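Local atomic coordinates of capsular polysaccharide biosynthesis protein (Vibrio cholerae, PDB entry 1XPJ), a protein that is of unknown function but probably belongs to the haloacid dehalogenase-like hydrolases and may act in capsular polysaccharide biosynthesis. Residues K2-L8 and F41-T47; I30-R34 and H76-Y80; Y20-P25 and I68-W72; G10-Q14 and L24-I30. All blocks are in the same frame, centred on the assembly; numbering follows the deposited sequence. Where two conformers were deposited one is given.

The four contacts follow the start of a haloacid dehalogenase-like fold. Interaction 1 pairs strands 3-6 and 42-47; interaction 2 sets helix 27-38, the crossover between them, against the loop that leads to strand 82-85. Interaction 4, its centre about 9 Å from that of interaction 2, shares I30 with it and ties the 10-14 loop to the helix start. Interaction 3 shares L24 and P25 with interaction 4, and the CH2 of W72 lies 3.4 Å from the O of L12. D7, D9 and T11 fit the DxDx(T/V) pattern of haloacid dehalogenase-like enzymes, consistent with interactions 1 and 4 bordering an active site; Y20 of interaction 3 touches D9 and hydrogen-bonds a tartaric acid, probably from the crystallisation liquor.

Interaction 1 (K2-L8 and F41-T47); sequences KKLIVDL and FEIVIST
K2 lays its CD over the middle of the F41 ring, 3.5 Å from the ring centroid and close to the ring normal, a CH-pi contact. The first torsion of K2 puts CG between the backbone N and the carbonyl carbon (chi1 52°), and from there the side chain crosses the phenyl at about a right angle. CD2 of L4 reaches F41 CD1 at 3.8 Å, while the CD1 branch of L4 runs beside I43, both side chains pointing the same way. On the face bearing K3, I5 and V44, I5 has CG1 beside its backbone N (chi1 -45°), and the bend at chi2 (-60°) turns CD1 back to 3.7 Å from V44 CB. K3 CD meets V44 CG2 at 3.5 Å. Between these two layers the parallel strands share five backbone hydrogen bonds, among them V6 N to V44 O at 2.7 Å. One water links K2 N to E42 OE2, and another joins D7 OD1 to T47 OG1, which also accepts a bond from R49 N. Strand 3-6 pairs on its other edge with a second subunit. Branched aliphatic side chains thus fill the middle, while charge and water stay at the ends.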
loop_
_atom_site.group_PDB
_atom_site.type_symbol
_atom_site.label_atom_id
_atom_site.label_comp_id
_atom_site.label_asym_id
_atom_site.label_seq_id
_atom_site.Cartn_x
_atom_site.Cartn_y
_atom_site.Cartn_z
ATOM N N LYS A 2 -8.708 18.376 8.017
ATOM C CA LYS A 2 -7.476 19.001 7.566
ATOM C C LYS A 2 -6.291 18.275 8.179
ATOM O O LYS A 2 -6.275 17.989 9.373
ATOM C CB LYS A 2 -7.447 20.517 7.875
ATOM C CG LYS A 2 -7.740 20.883 9.328
ATOM C CD LYS A 2 -7.584 22.377 9.573
ATOM C CE LYS A 2 -8.896 23.002 10.026
ATOM N NZ LYS A 2 -8.893 23.300 11.486
ATOM N N LYS A 3 -5.318 17.965 7.331
ATOM C CA LYS A 3 -4.145 17.184 7.710
ATOM C C LYS A 3 -2.847 17.877 7.280
ATOM O O LYS A 3 -2.768 18.470 6.200
ATOM C CB LYS A 3 -4.179 15.787 7.051
ATOM C CG LYS A 3 -5.184 14.798 7.635
ATOM C CD LYS A 3 -4.835 13.368 7.205
ATOM C CE LYS A 3 -5.940 12.711 6.391
ATOM N NZ LYS A 3 -6.240 11.316 6.838
ATOM N N LEU A 4 -1.831 17.784 8.131
ATOM C CA LEU A 4 -0.473 18.001 7.697
ATOM C C LEU A 4 0.122 16.637 7.426
ATOM O O LEU A 4 0.030 15.719 8.263
ATOM C CB LEU A 4 0.356 18.732 8.751
ATOM C CG LEU A 4 -0.108 20.116 9.199
ATOM C CD1 LEU A 4 0.895 20.727 10.172
ATOM C CD2 LEU A 4 -0.370 21.041 7.985
ATOM N N ILE A 5 0.711 16.509 6.236
ATOM C CA ILE A 5 1.487 15.342 5.875
ATOM C C ILE A 5 2.967 15.727 5.999
ATOM O O ILE A 5 3.487 16.551 5.225
ATOM C CB ILE A 5 1.099 14.853 4.451
ATOM C CG1 ILE A 5 -0.426 14.838 4.280
ATOM C CG2 ILE A 5 1.715 13.474 4.136
ATOM C CD1 ILE A 5 -1.176 13.931 5.258
ATOM N N VAL A 6 3.631 15.123 6.983
ATOM C CA VAL A 6 4.956 15.556 7.413
ATOM C C VAL A 6 6.006 14.475 7.209
ATOM O O VAL A 6 5.894 13.361 7.759
ATOM C CB VAL A 6 4.962 15.923 8.917
ATOM C CG1 VAL A 6 6.275 16.609 9.298
ATOM C CG2 VAL A 6 3.733 16.784 9.274
ATOM N N ASP A 7 7.029 14.814 6.434
ATOM C CA ASP A 7 8.186 13.954 6.234
ATOM C C ASP A 7 8.940 13.838 7.574
ATOM O O ASP A 7 8.726 14.650 8.488
ATOM C CB ASP A 7 9.063 14.579 5.153
ATOM C CG ASP A 7 10.187 13.675 4.686
ATOM O OD1 ASP A 7 9.995 12.454 4.550
ATOM O OD2 ASP A 7 11.321 14.124 4.404
ATOM N N LEU A 8 9.811 12.836 7.712
ATOM C CA LEU A 8 10.458 12.625 8.998
ATOM C C LEU A 8 11.910 13.097 8.978
ATOM O O LEU A 8 12.236 14.057 9.674
ATOM C CB LEU A 8 10.331 11.156 9.417
ATOM C CG LEU A 8 11.052 10.585 10.640
ATOM C CD1 LEU A 8 10.657 11.292 11.931
ATOM C CD2 LEU A 8 10.713 9.097 10.723
ATOM N N PHE A 41 -5.631 20.658 13.234
ATOM C CA PHE A 41 -4.982 19.868 12.179
ATOM C C PHE A 41 -4.539 18.512 12.707
ATOM O O PHE A 41 -3.922 18.430 13.768
ATOM C CB PHE A 41 -3.710 20.555 11.677
ATOM C CG PHE A 41 -3.942 21.703 10.745
ATOM C CD1 PHE A 41 -3.829 21.530 9.363
ATOM C CD2 PHE A 41 -4.225 22.971 11.237
ATOM C CE1 PHE A 41 -4.029 22.607 8.482
ATOM C CE2 PHE A 41 -4.422 24.049 10.371
ATOM C CZ PHE A 41 -4.328 23.866 8.996
ATOM N N GLU A 42 -4.802 17.459 11.936
ATOM C CA GLU A 42 -4.290 16.132 12.212
ATOM C C GLU A 42 -2.871 16.020 11.667
ATOM O O GLU A 42 -2.583 16.557 10.589
ATOM C CB GLU A 42 -5.174 15.083 11.546
ATOM C CG GLU A 42 -6.617 15.049 12.049
ATOM C CD GLU A 42 -7.534 14.239 11.132
ATOM O OE1 GLU A 42 -7.130 13.123 10.724
ATOM O OE2 GLU A 42 -8.654 14.711 10.805
ATOM N N ILE A 43 -1.984 15.330 12.392
ATOM C CA ILE A 43 -0.588 15.232 11.976
ATOM C C ILE A 43 -0.258 13.816 11.474
ATOM O O ILE A 43 -0.346 12.840 12.239
ATOM C CB ILE A 43 0.368 15.596 13.151
ATOM C CG1 ILE A 43 -0.045 16.895 13.896
ATOM C CG2 ILE A 43 1.840 15.535 12.692
ATOM C CD1 ILE A 43 0.156 18.205 13.179
ATOM N N VAL A 44 0.153 13.708 10.214
ATOM C CA VAL A 44 0.504 12.411 9.625
ATOM C C VAL A 44 2.003 12.374 9.296
ATOM O O VAL A 44 2.469 13.105 8.421
ATOM C CB VAL A 44 -0.329 12.117 8.338
ATOM C CG1 VAL A 44 0.109 10.802 7.676
ATOM C CG2 VAL A 44 -1.846 12.103 8.632
ATOM N N ILE A 45 2.753 11.536 9.996
ATOM C CA ILE A 45 4.148 11.341 9.679
ATOM C C ILE A 45 4.206 10.318 8.532
ATOM O O ILE A 45 3.667 9.220 8.645
ATOM C CB ILE A 45 4.943 10.839 10.929
ATOM C CG1 ILE A 45 4.571 11.609 12.203
ATOM C CG2 ILE A 45 6.459 10.817 10.663
ATOM C CD1 ILE A 45 4.922 13.077 12.232
ATOM N N SER A 46 4.838 10.698 7.427
ATOM C CA SER A 46 4.901 9.881 6.224
ATOM C C SER A 46 6.359 9.824 5.857
ATOM O O SER A 46 6.979 10.867 5.710
ATOM C CB SER A 46 4.132 10.587 5.112
ATOM O OG SER A 46 3.646 9.688 4.139
ATOM N N THR A 47 6.938 8.642 5.732
ATOM C CA THR A 47 8.388 8.562 5.552
ATOM C C THR A 47 8.823 7.436 4.635
ATOM O O THR A 47 8.228 6.352 4.641
ATOM C CB THR A 47 9.103 8.429 6.924
ATOM O OG1 THR A 47 10.501 8.141 6.725
ATOM C CG2 THR A 47 8.584 7.202 7.688
HETATM O O HOH W 1 -9.046 17.368 10.819
HETATM O O HOH W 2 11.832 10.465 6.181
#

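Interaction 2 (I30-R34 and H76-Y80); sequences IEQLR and HQVPY
Helix 27-38 is the crossover of the beta-alpha-beta unit that joins strands 3-6 and 42-47, and here one of its flanks meets the 76-80 loop, where I30 packs on V78 and R34 reaches Q77. CD1 of I30 lies 3.8 Å from V78 CG2, the two side chains crossing at about a right angle. The other branch of V78 is used by L33, whose CD2 comes to 3.9 Å from V78 CG1; the valine thus offers one methyl to each helix residue. A Schellman motif ends helix 66-75 where the loop begins: Q77, at positive phi, is the C-prime residue, V78 N bonds to L73 O and Q77 N to D74 O. R34 meets the carbonyl of Q77. The arginine runs extended from CG to NE, passing P79 with CG 4.0 Å from the proline CG, and NH2 gives Q77 O a weak hydrogen bond of 2.9 Å, bent to 130° at the hydrogen. The guanidinium and the Q77 side-chain amide stand 84° apart, and Q77 CB lies at the guanidinium edge. One turn back on the helix, E31 OE1 forms a salt bridge with R34 NH1 at 2.7 Å.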
loop_
_atom_site.group_PDB
_atom_site.type_symbol
_atom_site.label_atom_id
_atom_site.label_comp_id
_atom_site.label_asym_id
_atom_site.label_seq_id
_atom_site.Cartn_x
_atom_site.Cartn_y
_atom_site.Cartn_z
ATOM N N ILE A 30 9.055 21.077 15.041
ATOM C CA ILE A 30 8.172 20.341 15.951
ATOM C C ILE A 30 7.231 21.259 16.751
ATOM O O ILE A 30 6.032 20.972 16.884
ATOM C CB ILE A 30 8.986 19.437 16.910
ATOM C CG1 ILE A 30 9.857 18.449 16.118
ATOM C CG2 ILE A 30 8.052 18.676 17.847
ATOM C CD1 ILE A 30 10.725 17.578 17.011
ATOM N N GLU A 31 7.770 22.355 17.277
ATOM C CA GLU A 31 6.959 23.335 18.007
ATOM C C GLU A 31 5.835 23.896 17.120
ATOM O O GLU A 31 4.696 24.095 17.576
ATOM C CB GLU A 31 7.842 24.457 18.568
ATOM C CG GLU A 31 7.119 25.460 19.474
ATOM C CD GLU A 31 6.549 24.843 20.758
ATOM O OE1 GLU A 31 7.096 23.833 21.254
ATOM O OE2 GLU A 31 5.544 25.378 21.280
ATOM N N GLN A 32 6.152 24.119 15.847
ATOM C CA GLN A 32 5.131 24.569 14.912
ATOM C C GLN A 32 4.041 23.493 14.694
ATOM O O GLN A 32 2.863 23.824 14.582
ATOM C CB GLN A 32 5.751 25.063 13.606
ATOM C CG GLN A 32 4.785 25.853 12.727
ATOM C CD GLN A 32 4.644 27.315 13.127
ATOM O OE1 GLN A 32 4.292 27.623 14.261
ATOM N NE2 GLN A 32 4.920 28.217 12.195
ATOM N N LEU A 33 4.433 22.219 14.673
ATOM C CA LEU A 33 3.477 21.109 14.598
ATOM C C LEU A 33 2.484 21.160 15.761
ATOM O O LEU A 33 1.293 20.902 15.579
ATOM C CB LEU A 33 4.201 19.747 14.580
ATOM C CG LEU A 33 3.851 18.653 13.582
ATOM C CD1 LEU A 33 3.634 19.225 12.193
ATOM C CD2 LEU A 33 4.970 17.623 13.560
ATOM N N ARG A 34 2.980 21.488 16.954
ATOM C CA ARG A 34 2.135 21.629 18.153
ATOM C C ARG A 34 1.071 22.739 18.006
ATOM O O ARG A 34 -0.086 22.571 18.421
ATOM C CB ARG A 34 3.002 21.902 19.389
ATOM C CG ARG A 34 3.828 20.719 19.873
ATOM C CD ARG A 34 4.129 20.746 21.365
ATOM N NE ARG A 34 5.124 19.742 21.737
ATOM C CZ ARG A 34 6.426 19.980 21.873
ATOM N NH1 ARG A 34 6.918 21.196 21.673
ATOM N NH2 ARG A 34 7.244 18.994 22.207
ATOM N N HIS A 76 10.649 12.765 21.918
ATOM C CA HIS A 76 10.763 14.180 21.604
ATOM C C HIS A 76 9.442 14.942 21.617
ATOM O O HIS A 76 9.391 16.107 21.216
ATOM C CB HIS A 76 11.521 14.341 20.288
ATOM C CG HIS A 76 12.941 13.884 20.384
ATOM N ND1 HIS A 76 13.870 14.517 21.183
ATOM C CD2 HIS A 76 13.581 12.827 19.829
ATOM C CE1 HIS A 76 15.027 13.883 21.097
ATOM N NE2 HIS A 76 14.878 12.851 20.286
ATOM N N GLN A 77 8.391 14.289 22.118
ATOM C CA GLN A 77 7.080 14.916 22.306
ATOM C C GLN A 77 6.557 15.478 20.983
ATOM O O GLN A 77 6.076 16.614 20.917
ATOM C CB GLN A 77 7.128 16.018 23.395
ATOM C CG GLN A 77 7.922 15.638 24.656
ATOM C CD GLN A 77 7.034 15.195 25.805
ATOM O OE1 GLN A 77 7.035 15.816 26.872
ATOM N NE2 GLN A 77 6.277 14.123 25.595
ATOM N N VAL A 78 6.685 14.688 19.918
ATOM C CA VAL A 78 6.163 15.074 18.617
ATOM C C VAL A 78 4.724 14.577 18.552
ATOM O O VAL A 78 4.474 13.384 18.744
ATOM C CB VAL A 78 6.984 14.478 17.473
ATOM C CG1 VAL A 78 6.573 15.092 16.107
ATOM C CG2 VAL A 78 8.462 14.657 17.739
ATOM N N PRO A 79 3.769 15.485 18.330
ATOM C CA PRO A 79 2.366 15.078 18.215
ATOM C C PRO A 79 2.190 14.377 16.872
ATOM O O PRO A 79 2.831 14.765 15.873
ATOM C CB PRO A 79 1.599 16.409 18.271
ATOM C CG PRO A 79 2.577 17.464 17.846
ATOM C CD PRO A 79 3.949 16.941 18.144
ATOM N N TYR A 80 1.384 13.321 16.856
ATOM C CA TYR A 80 1.091 12.600 15.621
ATOM C C TYR A 80 -0.182 11.812 15.841
ATOM O O TYR A 80 -0.394 11.262 16.914
ATOM C CB TYR A 80 2.262 11.679 15.183
ATOM C CG TYR A 80 2.590 10.570 16.164
ATOM C CD1 TYR A 80 2.045 9.283 16.013
ATOM C CD2 TYR A 80 3.424 10.813 17.265
ATOM C CE1 TYR A 80 2.334 8.246 16.950
ATOM C CE2 TYR A 80 3.723 9.808 18.196
ATOM C CZ TYR A 80 3.174 8.528 18.037
ATOM O OH TYR A 80 3.476 7.546 18.961
#

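Interaction 3 (Y20-P25 and I68-W72)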
loop_
_atom_site.group_PDB
_atom_site.type_symbol
_atom_site.label_atom_id
_atom_site.label_comp_id
_atom_site.label_asym_id
_atom_site.label_seq_id
_atom_site.Cartn_x
_atom_site.Cartn_y
_atom_site.Cartn_z
ATOM N N TYR A 20 19.303 6.350 13.804
ATOM C CA TYR A 20 17.980 6.994 13.942
ATOM C C TYR A 20 17.453 7.143 15.396
ATOM O O TYR A 20 16.743 8.097 15.693
ATOM C CB TYR A 20 16.923 6.338 13.039
ATOM C CG TYR A 20 17.210 6.432 11.551
ATOM C CD1 TYR A 20 17.462 7.678 10.924
ATOM C CD2 TYR A 20 17.226 5.287 10.765
ATOM C CE1 TYR A 20 17.720 7.761 9.572
ATOM C CE2 TYR A 20 17.487 5.365 9.404
ATOM C CZ TYR A 20 17.725 6.599 8.816
ATOM O OH TYR A 20 17.987 6.640 7.469
ATOM N N ARG A 21 17.793 6.213 16.287
ATOM C CA ARG A 21 17.555 6.299 17.714
ATOM C C ARG A 21 17.979 7.633 18.308
ATOM O O ARG A 21 17.318 8.201 19.131
ATOM C CB ARG A 21 18.254 5.148 18.420
ATOM C CG ARG A 21 17.264 4.402 19.315
ATOM C CD ARG A 21 17.929 3.352 20.194
ATOM N NE ARG A 21 17.806 2.029 19.585
ATOM C CZ ARG A 21 16.573 1.499 19.518
ATOM N NH1 ARG A 21 15.533 2.194 19.952
ATOM N NH2 ARG A 21 16.419 0.223 19.150
ATOM N N ASN A 22 19.156 8.103 17.899
ATOM C CA ASN A 22 19.819 9.226 18.534
ATOM C C ASN A 22 19.957 10.488 17.678
ATOM O O ASN A 22 20.720 11.396 17.982
ATOM C CB ASN A 22 21.194 8.699 18.971
ATOM C CG ASN A 22 21.021 7.800 20.171
ATOM O OD1 ASN A 22 20.605 8.239 21.246
ATOM N ND2 ASN A 22 21.337 6.509 19.981
ATOM N N VAL A 23 19.135 10.493 16.614
ATOM C CA VAL A 23 19.229 11.731 15.795
ATOM C C VAL A 23 18.602 13.007 16.481
ATOM O O VAL A 23 17.664 12.981 17.262
ATOM C CB VAL A 23 18.646 11.345 14.418
ATOM C CG1 VAL A 23 17.145 11.464 14.392
ATOM C CG2 VAL A 23 19.236 12.176 13.304
ATOM N N LEU A 24 19.235 14.194 16.248
ATOM C CA LEU A 24 18.750 15.417 16.867
ATOM C C LEU A 24 17.485 15.958 16.156
ATOM O O LEU A 24 17.343 15.835 14.967
ATOM C CB LEU A 24 19.820 16.487 16.774
ATOM C CG LEU A 24 21.085 16.221 17.599
ATOM C CD1 LEU A 24 22.183 17.278 17.411
ATOM C CD2 LEU A 24 20.802 16.178 19.103
ATOM N N PRO A 25 16.622 16.379 17.096
ATOM C CA PRO A 25 15.376 17.085 16.726
ATOM C C PRO A 25 15.583 18.518 16.161
ATOM O O PRO A 25 16.411 19.274 16.639
ATOM C CB PRO A 25 14.512 17.146 17.977
ATOM C CG PRO A 25 15.490 17.045 19.151
ATOM C CD PRO A 25 16.699 16.287 18.548
ATOM N N ILE A 68 11.472 2.139 16.080
ATOM C CA ILE A 68 12.415 3.226 16.347
ATOM C C ILE A 68 11.845 4.596 16.025
ATOM O O ILE A 68 12.162 5.564 16.712
ATOM C CB ILE A 68 13.761 2.988 15.616
ATOM C CG1 ILE A 68 14.607 2.015 16.426
ATOM C CG2 ILE A 68 14.552 4.293 15.405
ATOM C CD1 ILE A 68 15.652 1.286 15.606
ATOM N N ILE A 69 10.990 4.673 15.002
ATOM C CA ILE A 69 10.288 5.912 14.698
ATOM C C ILE A 69 9.385 6.333 15.863
ATOM O O ILE A 69 9.465 7.469 16.340
ATOM C CB ILE A 69 9.466 5.779 13.404
ATOM C CG1 ILE A 69 10.383 5.628 12.189
ATOM C CG2 ILE A 69 8.460 6.956 13.246
ATOM C CD1 ILE A 69 9.639 5.200 10.934
ATOM N N THR A 70 8.527 5.426 16.316
ATOM C CA THR A 70 7.561 5.774 17.352
ATOM C C THR A 70 8.271 6.146 18.642
ATOM O O THR A 70 7.987 7.181 19.233
ATOM C CB THR A 70 6.540 4.634 17.568
ATOM O OG1 THR A 70 7.143 3.565 18.303
ATOM C CG2 THR A 70 6.134 4.009 16.234
ATOM N N GLU A 71 9.211 5.304 19.053
ATOM C CA GLU A 71 10.055 5.587 20.210
ATOM C C GLU A 71 10.653 7.002 20.135
ATOM O O GLU A 71 10.595 7.729 21.057
ATOM C CB GLU A 71 11.160 4.519 20.328
ATOM C CG GLU A 71 12.054 4.733 21.550
ATOM C CD GLU A 71 13.270 3.826 21.548
ATOM O OE1 GLU A 71 14.204 4.082 20.753
ATOM O OE2 GLU A 71 13.284 2.865 22.348
ATOM N N TRP A 72 11.219 7.363 18.980
ATOM C CA TRP A 72 11.827 8.672 18.788
ATOM C C TRP A 72 10.803 9.808 18.853
ATOM O O TRP A 72 11.036 10.830 19.510
ATOM C CB TRP A 72 12.604 8.716 17.472
ATOM C CG TRP A 72 13.434 9.942 17.297
ATOM C CD1 TRP A 72 14.756 10.098 17.637
ATOM C CD2 TRP A 72 13.012 11.200 16.747
ATOM N NE1 TRP A 72 15.182 11.366 17.318
ATOM C CE2 TRP A 72 14.133 12.067 16.771
ATOM C CE3 TRP A 72 11.799 11.683 16.213
ATOM C CZ2 TRP A 72 14.077 13.390 16.284
ATOM C CZ3 TRP A 72 11.746 12.996 15.730
ATOM C CH2 TRP A 72 12.879 13.833 15.771
#
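Two torsions on helix 66-75 aim the groups that meet the 20-25 loop: W72 holds CG anti to its backbone N (chi1 -171°), sending the indole out to V23, and E71 does likewise (chi1 -178°), its chain extended toward R21. The indole arrives edge-on. NE1 donates to V23 O at 3.0 Å with an angle of 157° at the hydrogen, and the oxygen sits almost in the ring plane, although the donor is tilted from the plane of the carbonyl. V23 curls CG1 in beside the same nitrogen, and P25 CB adds a contact at 4.1 Å from W72 CZ2. R21 O lies at the indole edge, 3.5 Å from W72 CD1, and Y20 O comes obliquely to the same carbon at 3.4 Å. R21 bends at chi3 so that its guanidinium passes over I68, whose CG1 lies beneath one face, 3.6 Å from NH1. The carboxylate of E71 comes to the guanidinium edge, and the two form a salt bridge; its modelled length is improbably short and its detail doubtful. Y20 CB rests on I68 CG2 at 3.9 Å, while its hydroxyl hydrogen-bonds a tartaric acid molecule, probably from the crystallisation liquor, and its ring makes a cation-pi contact with R49. Helix 66-75 thus backs the loop between strand 3-6 and helix 27-38, with H76 meeting the W72 ring and also touching P25 just ahead of that helix.

Interaction 4 (G10-Q14 and L24-I30); sequences GTLTQ and LPRLDVI
The carbonyl O of P25 takes a 2.9 Å hydrogen bond from Q14 NE2, the donor standing above the carbonyl plane and the oxygen tilted out of the amide plane. Q14 swings CG beside its backbone N (chi1 -65°) and runs extended from there, so its chain passes R26, CG to CG 3.8 Å, before the amide reaches the proline. The main chains also join: Q14 N bonds to L24 O at 2.9 Å, and R26 N to L12 O at 3.1 Å, on either side of the single bridge that pairs T13 with P25. R26, at the N-cap position of helix 27-38, bends at chi3 (73°) and brings its guanidinium round to G10. NH1 bonds to G10 O at 3.1 Å, the oxygen lying in the guanidinium plane, while V29 CG2 sits over one face. The same NH1 has a long, weak ion pair with E122 of the second subunit. Next to it, L12 CD1 meets V29 CG1 at 3.5 Å, their side chains crossing at about a right angle. T11 O lies only 3.3 Å from that valine methyl. The chemistry implies that main-chain carbonyls, gripped by backbone and side-chain N-H groups, fix the 10-14 loop to the helix start, with L12 and V29 in apolar contact beside them.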
loop_
_atom_site.group_PDB
_atom_site.type_symbol
_atom_site.label_atom_id
_atom_site.label_comp_id
_atom_site.label_asym_id
_atom_site.label_seq_id
_atom_site.Cartn_x
_atom_site.Cartn_y
_atom_site.Cartn_z
ATOM N N GLY A 10 15.068 14.988 8.040
ATOM C CA GLY A 10 15.367 16.272 7.438
ATOM C C GLY A 10 14.295 17.319 7.693
ATOM O O GLY A 10 14.541 18.510 7.508
ATOM N N THR A 11 13.109 16.874 8.109
ATOM C CA THR A 11 12.001 17.782 8.396
ATOM C C THR A 11 11.811 17.866 9.890
ATOM O O THR A 11 11.808 18.957 10.454
ATOM C CB THR A 11 10.697 17.274 7.731
ATOM O OG1 THR A 11 10.784 17.492 6.325
ATOM C CG2 THR A 11 9.480 18.121 8.139
ATOM N N LEU A 12 11.648 16.711 10.532
ATOM C CA LEU A 12 11.569 16.660 11.985
ATOM C C LEU A 12 12.948 16.403 12.618
ATOM O O LEU A 12 13.114 16.591 13.822
ATOM C CB LEU A 12 10.552 15.607 12.422
ATOM C CG LEU A 12 9.095 16.030 12.638
ATOM C CD1 LEU A 12 8.740 17.325 11.928
ATOM C CD2 LEU A 12 8.132 14.921 12.230
ATOM N N THR A 13 13.925 15.995 11.795
ATOM C CA THR A 13 15.281 15.687 12.261
ATOM C C THR A 13 16.343 16.538 11.552
ATOM O O THR A 13 16.131 16.999 10.422
ATOM C CB THR A 13 15.636 14.151 12.130
ATOM O OG1 THR A 13 16.152 13.870 10.822
ATOM C CG2 THR A 13 14.400 13.238 12.243
ATOM N N GLN A 14 17.478 16.730 12.224
ATOM C CA GLN A 14 18.602 17.467 11.666
ATOM C C GLN A 14 19.477 16.577 10.796
ATOM O O GLN A 14 20.489 17.034 10.241
ATOM C CB GLN A 14 19.444 18.073 12.791
ATOM C CG GLN A 14 18.712 19.134 13.596
ATOM C CD GLN A 14 19.556 19.758 14.687
ATOM O OE1 GLN A 14 20.784 19.732 14.632
ATOM N NE2 GLN A 14 18.896 20.329 15.682
ATOM N N LEU A 24 19.235 14.194 16.248
ATOM C CA LEU A 24 18.750 15.417 16.867
ATOM C C LEU A 24 17.485 15.958 16.156
ATOM O O LEU A 24 17.343 15.835 14.967
ATOM C CB LEU A 24 19.820 16.487 16.774
ATOM C CG LEU A 24 21.085 16.221 17.599
ATOM C CD1 LEU A 24 22.183 17.278 17.411
ATOM C CD2 LEU A 24 20.802 16.178 19.103
ATOM N N PRO A 25 16.622 16.379 17.096
ATOM C CA PRO A 25 15.376 17.085 16.726
ATOM C C PRO A 25 15.583 18.518 16.161
ATOM O O PRO A 25 16.411 19.274 16.639
ATOM C CB PRO A 25 14.512 17.146 17.977
ATOM C CG PRO A 25 15.490 17.045 19.151
ATOM C CD PRO A 25 16.699 16.287 18.548
ATOM N N ARG A 26 14.762 18.845 15.133
ATOM C CA ARG A 26 14.466 20.203 14.691
ATOM C C ARG A 26 13.321 20.773 15.496
ATOM O O ARG A 26 12.167 20.505 15.229
ATOM C CB ARG A 26 14.108 20.207 13.197
ATOM C CG ARG A 26 15.253 19.964 12.280
ATOM C CD ARG A 26 14.915 20.332 10.831
ATOM N NE ARG A 26 14.865 21.788 10.666
ATOM C CZ ARG A 26 14.744 22.262 9.413
ATOM N NH1 ARG A 26 14.686 21.427 8.389
ATOM N NH2 ARG A 26 14.646 23.579 9.214
ATOM N N LEU A 27 13.738 21.432 16.575
ATOM C CA LEU A 27 12.826 21.934 17.612
ATOM C C LEU A 27 11.825 23.000 17.152
ATOM O O LEU A 27 10.665 22.994 17.571
ATOM C CB LEU A 27 13.609 22.448 18.825
ATOM C CG LEU A 27 14.427 21.448 19.651
ATOM C CD1 LEU A 27 15.409 22.207 20.567
ATOM C CD2 LEU A 27 13.553 20.461 20.455
ATOM N N ASP A 28 12.271 23.925 16.309
ATOM C CA ASP A 28 11.362 24.936 15.767
ATOM C C ASP A 28 10.242 24.294 14.920
ATOM O O ASP A 28 9.075 24.680 15.035
ATOM C CB ASP A 28 12.128 26.012 14.984
ATOM C CG ASP A 28 12.979 25.439 13.848
ATOM O OD1 ASP A 28 13.174 24.208 13.771
ATOM O OD2 ASP A 28 13.505 26.152 12.974
ATOM N N VAL A 29 10.594 23.296 14.105
ATOM C CA VAL A 29 9.614 22.617 13.242
ATOM C C VAL A 29 8.580 21.863 14.073
ATOM O O VAL A 29 7.376 21.996 13.835
ATOM C CB VAL A 29 10.276 21.649 12.210
ATOM C CG1 VAL A 29 9.229 20.771 11.550
ATOM C CG2 VAL A 29 11.081 22.422 11.145
ATOM N N ILE A 30 9.055 21.077 15.041
ATOM C CA ILE A 30 8.172 20.341 15.951
ATOM C C ILE A 30 7.231 21.259 16.751
ATOM O O ILE A 30 6.032 20.972 16.884
ATOM C CB ILE A 30 8.986 19.437 16.910
ATOM C CG1 ILE A 30 9.857 18.449 16.118
ATOM C CG2 ILE A 30 8.052 18.676 17.847
ATOM C CD1 ILE A 30 10.725 17.578 17.011
#